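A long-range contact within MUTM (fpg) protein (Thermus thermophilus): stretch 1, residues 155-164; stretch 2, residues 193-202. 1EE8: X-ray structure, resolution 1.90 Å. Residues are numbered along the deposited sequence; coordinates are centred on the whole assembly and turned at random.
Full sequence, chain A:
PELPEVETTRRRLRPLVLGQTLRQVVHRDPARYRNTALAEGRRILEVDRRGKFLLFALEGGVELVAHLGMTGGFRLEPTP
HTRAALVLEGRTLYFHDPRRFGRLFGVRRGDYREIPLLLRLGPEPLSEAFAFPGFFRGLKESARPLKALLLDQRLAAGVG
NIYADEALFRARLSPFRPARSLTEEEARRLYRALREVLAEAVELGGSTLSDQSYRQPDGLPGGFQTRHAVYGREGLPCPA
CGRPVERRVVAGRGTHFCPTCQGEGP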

# COMPACT_ATOMS: atom_id res chain seq x y z
N LEU A 155 -10.61 -6.67 -29.69
CA LEU A 155 -11.82 -6.79 -30.50
C LEU A 155 -12.91 -7.49 -29.70
O LEU A 155 -14.09 -7.14 -29.81
CB LEU A 155 -11.55 -7.60 -31.77
CG LEU A 155 -10.89 -6.93 -32.98
CD1 LEU A 155 -9.46 -6.52 -32.66
CD2 LEU A 155 -10.92 -7.91 -34.15
N ALA A 156 -12.52 -8.48 -28.90
CA ALA A 156 -13.45 -9.25 -28.09
C ALA A 156 -12.84 -9.56 -26.73
O ALA A 156 -12.22 -10.61 -26.54
CB ALA A 156 -13.81 -10.54 -28.81
N ALA A 157 -13.01 -8.66 -25.77
CA ALA A 157 -12.45 -8.87 -24.44
C ALA A 157 -12.98 -10.13 -23.76
O ALA A 157 -14.16 -10.47 -23.88
CB ALA A 157 -12.74 -7.64 -23.56
N GLY A 158 -12.10 -10.83 -23.05
CA GLY A 158 -12.51 -12.02 -22.34
C GLY A 158 -12.54 -13.34 -23.08
O GLY A 158 -12.73 -14.39 -22.46
N VAL A 159 -12.33 -13.31 -24.39
CA VAL A 159 -12.36 -14.53 -25.18
C VAL A 159 -11.03 -15.27 -25.23
O VAL A 159 -9.97 -14.68 -25.47
CB VAL A 159 -12.81 -14.24 -26.64
CG1 VAL A 159 -12.88 -15.53 -27.44
CG2 VAL A 159 -14.17 -13.55 -26.62
N GLY A 160 -11.09 -16.57 -24.97
CA GLY A 160 -9.90 -17.40 -25.00
C GLY A 160 -10.08 -18.57 -25.97
O GLY A 160 -10.98 -18.57 -26.81
N ASN A 161 -9.21 -19.57 -25.84
CA ASN A 161 -9.26 -20.74 -26.71
C ASN A 161 -10.60 -21.46 -26.76
O ASN A 161 -11.12 -21.73 -27.84
CB ASN A 161 -8.17 -21.73 -26.30
CG ASN A 161 -6.80 -21.31 -26.79
OD1 ASN A 161 -6.62 -21.00 -27.97
ND2 ASN A 161 -5.82 -21.30 -25.89
N ILE A 162 -11.14 -21.79 -25.59
CA ILE A 162 -12.41 -22.51 -25.51
C ILE A 162 -13.55 -21.85 -26.28
O ILE A 162 -14.13 -22.45 -27.19
CB ILE A 162 -12.85 -22.72 -24.05
CG1 ILE A 162 -11.85 -23.64 -23.34
CG2 ILE A 162 -14.26 -23.31 -23.99
CD1 ILE A 162 -12.20 -23.93 -21.90
N TYR A 163 -13.87 -20.62 -25.92
CA TYR A 163 -14.97 -19.94 -26.56
C TYR A 163 -14.71 -19.46 -27.97
O TYR A 163 -15.65 -19.28 -28.75
CB TYR A 163 -15.47 -18.84 -25.63
CG TYR A 163 -15.89 -19.47 -24.32
CD1 TYR A 163 -15.11 -19.34 -23.18
CD2 TYR A 163 -17.01 -20.31 -24.26
CE1 TYR A 163 -15.42 -20.03 -22.01
CE2 TYR A 163 -17.32 -21.01 -23.09
CZ TYR A 163 -16.52 -20.87 -21.97
OH TYR A 163 -16.82 -21.57 -20.83
N ALA A 164 -13.44 -19.25 -28.32
CA ALA A 164 -13.14 -18.86 -29.70
C ALA A 164 -13.45 -20.11 -30.54
O ALA A 164 -14.19 -20.05 -31.52
CB ALA A 164 -11.68 -18.48 -29.85
N ALA A 193 -22.75 -15.92 -33.06
CA ALA A 193 -22.32 -17.16 -32.41
C ALA A 193 -21.49 -16.86 -31.16
O ALA A 193 -21.68 -17.47 -30.11
CB ALA A 193 -21.51 -17.99 -33.39
N LEU A 194 -20.57 -15.92 -31.28
CA LEU A 194 -19.71 -15.54 -30.17
C LEU A 194 -20.53 -15.09 -28.97
O LEU A 194 -20.28 -15.51 -27.84
CB LEU A 194 -18.76 -14.43 -30.61
CG LEU A 194 -17.59 -14.07 -29.70
CD1 LEU A 194 -16.82 -15.33 -29.31
CD2 LEU A 194 -16.68 -13.09 -30.44
N ARG A 195 -21.51 -14.23 -29.21
CA ARG A 195 -22.36 -13.72 -28.14
C ARG A 195 -23.24 -14.79 -27.50
O ARG A 195 -23.43 -14.79 -26.28
CB ARG A 195 -23.22 -12.56 -28.68
CG ARG A 195 -22.40 -11.52 -29.44
CD ARG A 195 -23.17 -10.22 -29.61
NE ARG A 195 -23.38 -9.59 -28.31
CZ ARG A 195 -23.91 -8.38 -28.13
NH1 ARG A 195 -24.30 -7.66 -29.17
NH2 ARG A 195 -24.04 -7.89 -26.90
N GLU A 196 -23.77 -15.70 -28.31
CA GLU A 196 -24.62 -16.78 -27.81
C GLU A 196 -23.85 -17.78 -26.96
O GLU A 196 -24.31 -18.20 -25.91
CB GLU A 196 -25.26 -17.55 -28.96
CG GLU A 196 -26.18 -16.76 -29.85
CD GLU A 196 -26.76 -17.63 -30.95
OE1 GLU A 196 -27.46 -18.62 -30.63
OE2 GLU A 196 -26.52 -17.33 -32.14
N VAL A 197 -22.67 -18.18 -27.44
CA VAL A 197 -21.86 -19.14 -26.71
C VAL A 197 -21.45 -18.58 -25.35
O VAL A 197 -21.52 -19.28 -24.34
CB VAL A 197 -20.60 -19.54 -27.51
CG1 VAL A 197 -19.71 -20.45 -26.67
CG2 VAL A 197 -21.00 -20.26 -28.78
N LEU A 198 -21.04 -17.32 -25.32
CA LEU A 198 -20.63 -16.71 -24.07
C LEU A 198 -21.82 -16.61 -23.13
O LEU A 198 -21.72 -16.98 -21.95
CB LEU A 198 -20.02 -15.33 -24.32
CG LEU A 198 -18.68 -15.30 -25.07
CD1 LEU A 198 -18.25 -13.84 -25.28
CD2 LEU A 198 -17.61 -16.05 -24.27
N ALA A 199 -22.94 -16.13 -23.65
CA ALA A 199 -24.15 -15.99 -22.86
C ALA A 199 -24.56 -17.35 -22.31
O ALA A 199 -24.94 -17.47 -21.15
CB ALA A 199 -25.29 -15.38 -23.71
N GLU A 200 -24.48 -18.38 -23.16
CA GLU A 200 -24.83 -19.73 -22.73
C GLU A 200 -23.84 -20.25 -21.68
O GLU A 200 -24.24 -20.83 -20.67
CB GLU A 200 -24.85 -20.67 -23.94
CG GLU A 200 -26.09 -20.51 -24.82
CD GLU A 200 -26.04 -21.35 -26.09
OE1 GLU A 200 -25.49 -22.47 -26.05
OE2 GLU A 200 -26.55 -20.88 -27.13
N ALA A 201 -22.55 -20.04 -21.93
CA ALA A 201 -21.51 -20.49 -21.00
C ALA A 201 -21.73 -19.86 -19.63
O ALA A 201 -21.53 -20.51 -18.60
CB ALA A 201 -20.14 -20.13 -21.54
N VAL A 202 -22.13 -18.60 -19.61
CA VAL A 202 -22.39 -17.90 -18.36
C VAL A 202 -23.57 -18.56 -17.65
O VAL A 202 -23.53 -18.83 -16.45
CB VAL A 202 -22.70 -16.41 -18.60
CG1 VAL A 202 -23.20 -15.77 -17.31
CG2 VAL A 202 -21.45 -15.70 -19.09

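The centre of this contact is the side chain of Tyr163, which gives up 91 Å² to the helix of residues 193-202, more than any other residue of either stretch and a large part of the 318 Å² buried in total. Its CA-to-CB bond points toward that helix, and the m rotamer (chi1 -59°) carries the ring along it. The closest CA pair across the stretches, Tyr163 CA to Val197 CA, is separated by 6.9 Å, a short spacing that leaves room for little more than one layer of side chains.

Three residues of the helix meet the side chain of this tyrosine. Val197, itself pointing toward the first stretch, places its CG1 3.6 Å from CD2 of Tyr163, at the edge of the ring and near its plane. One turn further on, CB of Ala201 comes to 3.3 Å from CE2 of Tyr163, the shortest approach in the contact; the methyl lies oblique to the ring. Such a distance is tight for two carbon atoms, and it shows how closely the ring is packed against the helix at the small alanine side chain. Leu198 completes the group, with its CD2 3.8 Å from CB of Tyr163. The i to i+4 spacing of Val197 and Ala201 sets both on the same side of the helix, a spacing supported by the hydrogen bond from Ala201 N to Val197 O at 2.7 Å.

Moving outward, Leu194 and Leu198 form a second pair one turn apart, joined along the backbone by the hydrogen bond from Leu198 N to Leu194 O at 3.2 Å. Both CA-to-CB bonds point sideways, yet the ends of the side chains come nearer to the first stretch, so the contact depends on their length. The rotamers differ: Leu194 is t,p and Leu198 is m,t. Their methyls converge on Val159, whose CG2 lies 4.2 Å from CD1 of Leu194 and 4.3 Å from CD1 of Leu198. Leu194 also reaches Ala156, with 4.2 Å between its CD2 and CB of Ala156. These are looser distances than those round the tyrosine.

Ala156 and Val159 are the ends of a type II beta turn, closed by a weak hydrogen bond from Val159 N to Ala156 O at 3.5 Å. Between them, Gly158 has phi/psi of 86/-8, where a CB would be jammed against the carbonyl O of the preceding residue; the backbone alone therefore calls for glycine. Gly160 then occupies the N-cap position, and its O accepts a hydrogen bond from Ala164 N at 3.0 Å as the helix carrying Tyr163 begins.

The polar edge contributes no hydrogen bond across the stretches. Tyr163 O approaches CD1 of Leu194 at 4.2 Å, which is only packing against a methyl, while Tyr163 OH is hydrogen-bonded elsewhere in the structure. Asn161, Arg195, Glu196 and Glu200 have no area covered by the opposing stretch. The side-chain contacts are thus apolar, and no hydrogen bond crosses between the stretches.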